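PUA domain-containing protein (Pyrococcus horikoshii, PDB 3D79) is of unknown function but carries a PUA domain behind a pre-PUA-like domain, and so probably binds RNA. Local coordinates at residues Met31-Ile36 / Lys92-Arg96; Ile74-Val78 / Pro141-Gly145; Ile118-Glu123 / Gly151-Lys155. All coordinates share one frame; numbering follows the deposited sequence.

Contact 1: Met31-Ile36 / Lys92-Arg96; sequences MFGEEI and KWPRR
Ile36 lies over one face of the Trp93 indole, its branches spread along the ring system. Ile36 CD1 sits above the five-membered ring, 3.7 Å from its centroid and 12° off the normal, a CH-pi contact. Ile36 CG2 covers the other end, 3.5 Å from Trp93 CH2. Besides the indole, Ile36 CD1 touches Pro94 CD, tip to tip at 3.7 Å. With an alanine at Trp93, Ile36 would probably lose the flat surface beneath CD1 and CG2, and a gap would open beside the Phe32 ring.

That phenyl ring meets the six-membered ring of the indole obliquely, centroids 5.9 Å apart and planes at 57°, while Pro94 O lies at its edge near the ring plane. These residues join the close of helix 18-32 and the start of helix 34-40, in the pre-PUA-like part, to a type II beta turn, Trp93 to Arg96, that leads into strand 96-99 of the PUA part. Gly33 makes the break between the helices with a positive phi. Arg96 NH1 reaches back in its own guanidinium plane to Trp93 O, a hydrogen bond that braces the turn.

Met31 runs across the Arg95 guanidinium at about a right angle. Its CB stands over the centre of one face, 4.0 Å from Arg95 CZ; Met31 CG follows at 3.6 Å from Arg95 NH1; SD is still near that nitrogen; then a bend at chi3 (-71°) carries CE away to Ile74 of strand 73-76. Arg95 NH1 donates to Phe130 O and, with the water on NE, would help hold the guanidinium plane. At the base of the guanidinium that water bridges Arg95 NE to Met31 O, donating to the carbonyl at 2.8 Å.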
# COMPACT_ATOMS: atom_id res chain seq x y z
N MET A 31 5.32 0.88 10.07
CA MET A 31 4.71 -0.11 9.19
C MET A 31 5.72 -1.06 8.55
O MET A 31 5.51 -2.28 8.54
CB MET A 31 3.88 0.58 8.11
CG MET A 31 2.68 1.35 8.64
SD MET A 31 1.60 1.93 7.34
CE MET A 31 2.59 3.22 6.58
N PHE A 32 6.81 -0.50 8.03
CA PHE A 32 7.75 -1.28 7.20
C PHE A 32 9.12 -1.51 7.82
O PHE A 32 9.93 -2.28 7.29
CB PHE A 32 7.94 -0.58 5.85
CG PHE A 32 6.69 -0.50 5.04
CD1 PHE A 32 6.17 -1.64 4.42
CD2 PHE A 32 6.02 0.71 4.90
CE1 PHE A 32 5.00 -1.57 3.67
CE2 PHE A 32 4.86 0.79 4.14
CZ PHE A 32 4.34 -0.36 3.53
N GLY A 33 9.38 -0.85 8.94
CA GLY A 33 10.71 -0.85 9.52
C GLY A 33 11.51 0.30 8.93
O GLY A 33 11.25 0.74 7.81
N GLU A 34 12.49 0.77 9.70
CA GLU A 34 13.26 1.95 9.33
C GLU A 34 14.01 1.78 8.00
O GLU A 34 14.15 2.74 7.24
CB GLU A 34 14.20 2.35 10.48
CG GLU A 34 14.84 3.73 10.36
CD GLU A 34 16.08 3.73 9.48
OE1 GLU A 34 16.76 2.68 9.41
OE2 GLU A 34 16.38 4.77 8.86
N GLU A 35 14.47 0.57 7.71
CA GLU A 35 15.24 0.31 6.48
C GLU A 35 14.43 0.54 5.20
O GLU A 35 14.86 1.30 4.33
CB GLU A 35 15.86 -1.10 6.50
CG GLU A 35 16.69 -1.42 5.26
CD GLU A 35 17.71 -2.51 5.50
OE1 GLU A 35 18.58 -2.34 6.38
OE2 GLU A 35 17.67 -3.54 4.78
N ILE A 36 13.27 -0.11 5.10
CA ILE A 36 12.40 0.06 3.94
C ILE A 36 11.89 1.50 3.85
O ILE A 36 11.92 2.10 2.77
CB ILE A 36 11.22 -0.95 3.96
CG1 ILE A 36 11.73 -2.36 3.64
CG2 ILE A 36 10.13 -0.53 2.98
CD1 ILE A 36 10.73 -3.49 3.93
N LYS A 92 7.90 -11.01 0.44
CA LYS A 92 8.49 -11.21 1.77
C LYS A 92 8.48 -9.95 2.65
O LYS A 92 9.11 -9.92 3.70
CB LYS A 92 9.90 -11.80 1.64
CG LYS A 92 9.92 -13.20 1.03
CD LYS A 92 9.31 -14.22 1.98
CE LYS A 92 9.10 -15.57 1.31
NZ LYS A 92 8.81 -16.61 2.33
N TRP A 93 7.73 -8.93 2.22
CA TRP A 93 7.69 -7.63 2.91
C TRP A 93 6.69 -7.56 4.06
O TRP A 93 5.72 -8.32 4.11
CB TRP A 93 7.36 -6.53 1.90
CG TRP A 93 8.55 -5.81 1.34
CD1 TRP A 93 9.80 -6.33 1.11
CD2 TRP A 93 8.59 -4.45 0.90
NE1 TRP A 93 10.62 -5.36 0.57
CE2 TRP A 93 9.90 -4.20 0.43
CE3 TRP A 93 7.65 -3.41 0.86
CZ2 TRP A 93 10.30 -2.95 -0.07
CZ3 TRP A 93 8.04 -2.17 0.36
CH2 TRP A 93 9.35 -1.96 -0.10
N PRO A 94 6.92 -6.62 5.00
CA PRO A 94 5.92 -6.35 6.02
C PRO A 94 4.65 -5.80 5.38
O PRO A 94 4.71 -5.17 4.31
CB PRO A 94 6.56 -5.27 6.90
CG PRO A 94 7.98 -5.20 6.52
CD PRO A 94 8.11 -5.74 5.14
N ARG A 95 3.52 -6.06 6.04
CA ARG A 95 2.19 -5.60 5.62
C ARG A 95 1.69 -6.21 4.30
O ARG A 95 0.75 -5.71 3.70
CB ARG A 95 2.10 -4.06 5.56
CG ARG A 95 2.38 -3.36 6.88
CD ARG A 95 1.41 -3.79 7.97
NE ARG A 95 1.62 -3.07 9.23
CZ ARG A 95 1.04 -1.92 9.55
NH1 ARG A 95 0.21 -1.30 8.70
NH2 ARG A 95 1.31 -1.36 10.73
N ARG A 96 2.33 -7.30 3.88
CA ARG A 96 1.94 -7.99 2.65
C ARG A 96 0.73 -8.90 2.85
O ARG A 96 0.54 -9.52 3.90
CB ARG A 96 3.11 -8.84 2.11
CG ARG A 96 3.27 -10.17 2.83
CD ARG A 96 4.49 -10.94 2.36
NE ARG A 96 4.70 -12.14 3.17
CZ ARG A 96 5.32 -12.15 4.35
NH1 ARG A 96 5.79 -11.03 4.88
NH2 ARG A 96 5.45 -13.30 5.01
O HOH W 1 4.15 -3.83 10.37

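Contact 2: Ile74-Val78 / Pro141-Gly145; sequences IFPLV and PLAIG
The backbones of Phe75-Val78 and Pro141-Ile144 run roughly antiparallel, 140° apart, but exchange no hydrogen bond and approach closest at Val78 and Ala143, 6.0 Å between CA atoms. This is packing between two sheets: strand 73-76 is an outer strand of the antiparallel sheet of the pre-PUA-like part, and strand 141-147 belongs to the curled mixed sheet of the PUA part. A classic beta bulge, Leu142 and Ala143 both facing Val133, interrupts the second strand beside Val78.

Val78, in the first turn of helix 78-84, lays its two methyls along the bulged strand. With CG1 anti to the backbone N (chi1 179°), that methyl turns to Pro141 O at 3.7 Å, while CG2 lies 3.8 Å from Ala143 CA. Phe75 and Ile144 slide past each other in opposite directions; Ile144 CG2 sits in the plane of the phenyl ring, at its edge, 3.6 Å from Phe75 CE2. Leu81 of helix 78-84 also packs on Pro141 and Ile144. Pro76 O is buried here without a polar partner, and two methyls lie against it instead, Ile144 CG2 and Ile144 CD1, each 3.5 Å away.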
# COMPACT_ATOMS: atom_id res chain seq x y z
N ILE A 74 -1.01 7.90 5.86
CA ILE A 74 -0.43 7.65 4.55
C ILE A 74 -0.13 6.16 4.31
O ILE A 74 -0.03 5.37 5.26
CB ILE A 74 0.87 8.50 4.29
CG1 ILE A 74 1.96 8.20 5.32
CG2 ILE A 74 0.55 9.99 4.29
CD1 ILE A 74 2.82 7.01 5.00
N PHE A 75 0.00 5.81 3.04
CA PHE A 75 0.44 4.47 2.65
C PHE A 75 0.98 4.54 1.22
O PHE A 75 0.51 5.35 0.43
CB PHE A 75 -0.70 3.46 2.73
CG PHE A 75 -0.23 2.03 2.81
CD1 PHE A 75 0.37 1.55 3.98
CD2 PHE A 75 -0.39 1.16 1.73
CE1 PHE A 75 0.81 0.24 4.07
CE2 PHE A 75 0.05 -0.16 1.82
CZ PHE A 75 0.65 -0.62 2.98
N PRO A 76 2.00 3.71 0.90
CA PRO A 76 2.47 3.73 -0.49
C PRO A 76 1.39 3.48 -1.55
O PRO A 76 0.51 2.64 -1.36
CB PRO A 76 3.50 2.58 -0.52
CG PRO A 76 3.98 2.49 0.87
CD PRO A 76 2.78 2.79 1.73
N LEU A 77 1.48 4.22 -2.65
CA LEU A 77 0.63 3.98 -3.82
C LEU A 77 0.97 2.66 -4.49
O LEU A 77 2.08 2.14 -4.31
CB LEU A 77 0.80 5.11 -4.84
CG LEU A 77 0.33 6.51 -4.42
CD1 LEU A 77 0.86 7.53 -5.40
CD2 LEU A 77 -1.20 6.58 -4.32
N VAL A 78 0.04 2.13 -5.27
CA VAL A 78 0.30 0.91 -6.04
C VAL A 78 1.47 1.12 -7.01
O VAL A 78 2.32 0.23 -7.13
CB VAL A 78 -0.97 0.37 -6.76
CG1 VAL A 78 -0.65 -0.89 -7.56
CG2 VAL A 78 -2.04 0.03 -5.72
N PRO A 141 2.35 -5.77 -7.15
CA PRO A 141 1.26 -5.31 -6.29
C PRO A 141 -0.00 -5.03 -7.09
O PRO A 141 0.07 -4.51 -8.21
CB PRO A 141 1.82 -4.04 -5.68
CG PRO A 141 2.71 -3.49 -6.76
CD PRO A 141 3.35 -4.71 -7.38
N LEU A 142 -1.15 -5.38 -6.51
CA LEU A 142 -2.43 -5.22 -7.17
C LEU A 142 -3.24 -4.10 -6.52
O LEU A 142 -4.05 -3.45 -7.18
CB LEU A 142 -3.25 -6.51 -7.05
CG LEU A 142 -2.59 -7.84 -7.41
CD1 LEU A 142 -3.55 -8.97 -7.11
CD2 LEU A 142 -2.18 -7.85 -8.88
N ALA A 143 -3.02 -3.90 -5.23
CA ALA A 143 -3.92 -3.06 -4.44
C ALA A 143 -3.35 -2.72 -3.08
O ALA A 143 -2.41 -3.35 -2.61
CB ALA A 143 -5.27 -3.77 -4.26
N ILE A 144 -3.95 -1.71 -2.45
CA ILE A 144 -3.70 -1.41 -1.05
C ILE A 144 -5.05 -1.32 -0.35
O ILE A 144 -6.08 -1.09 -0.99
CB ILE A 144 -2.87 -0.11 -0.86
CG1 ILE A 144 -3.58 1.11 -1.47
CG2 ILE A 144 -1.46 -0.26 -1.47
CD1 ILE A 144 -3.01 2.45 -1.00
N GLY A 145 -5.03 -1.52 0.96
CA GLY A 145 -6.28 -1.51 1.72
C GLY A 145 -6.13 -1.67 3.21
O GLY A 145 -5.04 -1.52 3.76

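Contact 3: Ile118-Glu123 / Gly151-Lys155; sequences IVDADE and GKVMK
Lys155 NZ donates to Glu123 OE2 at 2.7 Å in a salt bridge that uses the anti lone pair of the carboxylate, the one away from OE1. The two side chains cross at about a right angle, the lysine bent at chi3 (73°) and the glutamate at chi2. The other oxygen, Glu123 OE1, faces Lys152 NZ at 3.7 Å, a long salt bridge, so one carboxylate links two lysines a turn apart on helix 151-156. A water accepts from Lys155 NZ and donates to Asp120 OD1, while Asp120 OD2 pairs with Arg96 on strand 96-99. A second water joins Glu123 O to Lys152 N in the first turn of the helix.

Beneath these charges the backbones come close. Gly151 CA points its hydrogen at Asp122 O, 3.3 Å away with 161° at the hydrogen; a beta carbon on Gly151 would collide with that oxygen. Further in, Ala121 CB rests on Met154 CB at 3.9 Å, and Lys155 CD passes 3.5 Å from Ala121 O. Ile118 crosses Met154 obliquely, its CD1 4.1 Å from Met154 SD. The helix thus packs on strand 118-121 of the PUA fold, where a classic bulge at Val119 and Asp120, opposite Val98, accompanies a corner in the chain. Lys155, and less strongly Lys152, would probably favour the ionised form of Glu123; against these outer salt bridges stands the cost of Ala121 N, buried without a polar partner.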
# COMPACT_ATOMS: atom_id res chain seq x y z
N ILE A 118 -5.96 -16.07 -0.40
CA ILE A 118 -4.73 -15.64 0.26
C ILE A 118 -3.80 -16.83 0.50
O ILE A 118 -4.19 -17.80 1.17
CB ILE A 118 -5.02 -14.89 1.59
CG1 ILE A 118 -5.76 -13.57 1.28
CG2 ILE A 118 -3.72 -14.62 2.38
CD1 ILE A 118 -6.26 -12.83 2.50
N VAL A 119 -2.58 -16.74 -0.03
CA VAL A 119 -1.58 -17.80 0.11
C VAL A 119 -0.54 -17.50 1.20
O VAL A 119 0.15 -18.41 1.69
CB VAL A 119 -0.89 -18.14 -1.23
CG1 VAL A 119 -1.90 -18.70 -2.23
CG2 VAL A 119 -0.17 -16.94 -1.81
N ASP A 120 -0.41 -16.23 1.56
CA ASP A 120 0.50 -15.81 2.63
C ASP A 120 0.14 -14.40 3.06
O ASP A 120 -0.48 -13.66 2.30
CB ASP A 120 1.96 -15.83 2.14
CG ASP A 120 2.96 -15.61 3.26
OD1 ASP A 120 2.68 -16.02 4.41
OD2 ASP A 120 4.04 -15.02 3.00
N ALA A 121 0.51 -14.06 4.29
CA ALA A 121 0.31 -12.72 4.83
C ALA A 121 1.33 -12.48 5.92
O ALA A 121 1.80 -13.42 6.56
CB ALA A 121 -1.12 -12.57 5.38
N ASP A 122 1.70 -11.22 6.12
CA ASP A 122 2.57 -10.84 7.21
C ASP A 122 1.86 -11.08 8.54
O ASP A 122 0.83 -10.47 8.81
CB ASP A 122 2.97 -9.37 7.06
CG ASP A 122 3.75 -8.83 8.25
OD1 ASP A 122 4.33 -9.64 9.01
OD2 ASP A 122 3.77 -7.60 8.40
N GLU A 123 2.41 -11.97 9.37
CA GLU A 123 1.78 -12.28 10.66
C GLU A 123 1.75 -11.07 11.61
O GLU A 123 1.02 -11.07 12.60
CB GLU A 123 2.45 -13.49 11.31
CG GLU A 123 2.28 -14.77 10.49
CD GLU A 123 2.22 -16.03 11.34
OE1 GLU A 123 2.28 -15.93 12.59
OE2 GLU A 123 2.12 -17.13 10.75
N GLY A 151 -3.04 -10.92 10.27
CA GLY A 151 -2.23 -11.71 9.33
C GLY A 151 -2.32 -13.20 9.59
O GLY A 151 -2.43 -14.00 8.66
N LYS A 152 -2.27 -13.58 10.87
CA LYS A 152 -2.41 -14.99 11.27
C LYS A 152 -3.75 -15.56 10.82
O LYS A 152 -3.81 -16.67 10.28
CB LYS A 152 -2.27 -15.13 12.78
CG LYS A 152 -0.84 -15.00 13.29
CD LYS A 152 -0.77 -15.09 14.82
CE LYS A 152 -1.07 -16.50 15.33
NZ LYS A 152 0.06 -17.45 15.10
N VAL A 153 -4.82 -14.81 11.04
CA VAL A 153 -6.16 -15.25 10.67
C VAL A 153 -6.30 -15.36 9.15
O VAL A 153 -6.92 -16.30 8.64
CB VAL A 153 -7.26 -14.37 11.33
CG1 VAL A 153 -8.63 -14.66 10.72
CG2 VAL A 153 -7.29 -14.61 12.83
N MET A 154 -5.69 -14.42 8.43
CA MET A 154 -5.65 -14.47 6.96
C MET A 154 -5.04 -15.77 6.43
O MET A 154 -5.50 -16.30 5.42
CB MET A 154 -4.87 -13.29 6.38
CG MET A 154 -5.53 -11.94 6.54
SD MET A 154 -4.61 -10.71 5.60
CE MET A 154 -5.35 -9.19 6.19
N LYS A 155 -4.01 -16.27 7.11
CA LYS A 155 -3.35 -17.51 6.71
C LYS A 155 -4.14 -18.77 7.07
O LYS A 155 -4.03 -19.80 6.39
CB LYS A 155 -1.94 -17.58 7.32
CG LYS A 155 -0.98 -16.55 6.73
CD LYS A 155 0.33 -16.47 7.51
CE LYS A 155 1.20 -17.70 7.25
NZ LYS A 155 2.39 -17.72 8.16
O HOH W 2 3.96 -15.63 6.82
O HOH W 3 -1.52 -11.87 13.21

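Overall arrangement
Contact 2 is buried, its centre about 2 Å from the chain centre, and wholly apolar in its side chains; the centres of contacts 1 and 3 lie about 11 and 16 Å from it, and both are only partly buried. Contacts 1 and 2 join the pre-PUA-like part to the PUA part, and they touch: Met31 and Phe32 pack on Ile74, Phe75 and Pro76. Contact 3 stays within the PUA fold, charged outside and apolar inside. Contact 1 is intermediate, aromatic and aliphatic with an arginine bridged by water, and meets contact 3 through the backbone N of Arg95, probably bonded to Asp122, and the salt bridge Arg96-Asp120. Contacts 2 and 3 do not touch, yet strand 141-147 leads on to helix 151-156.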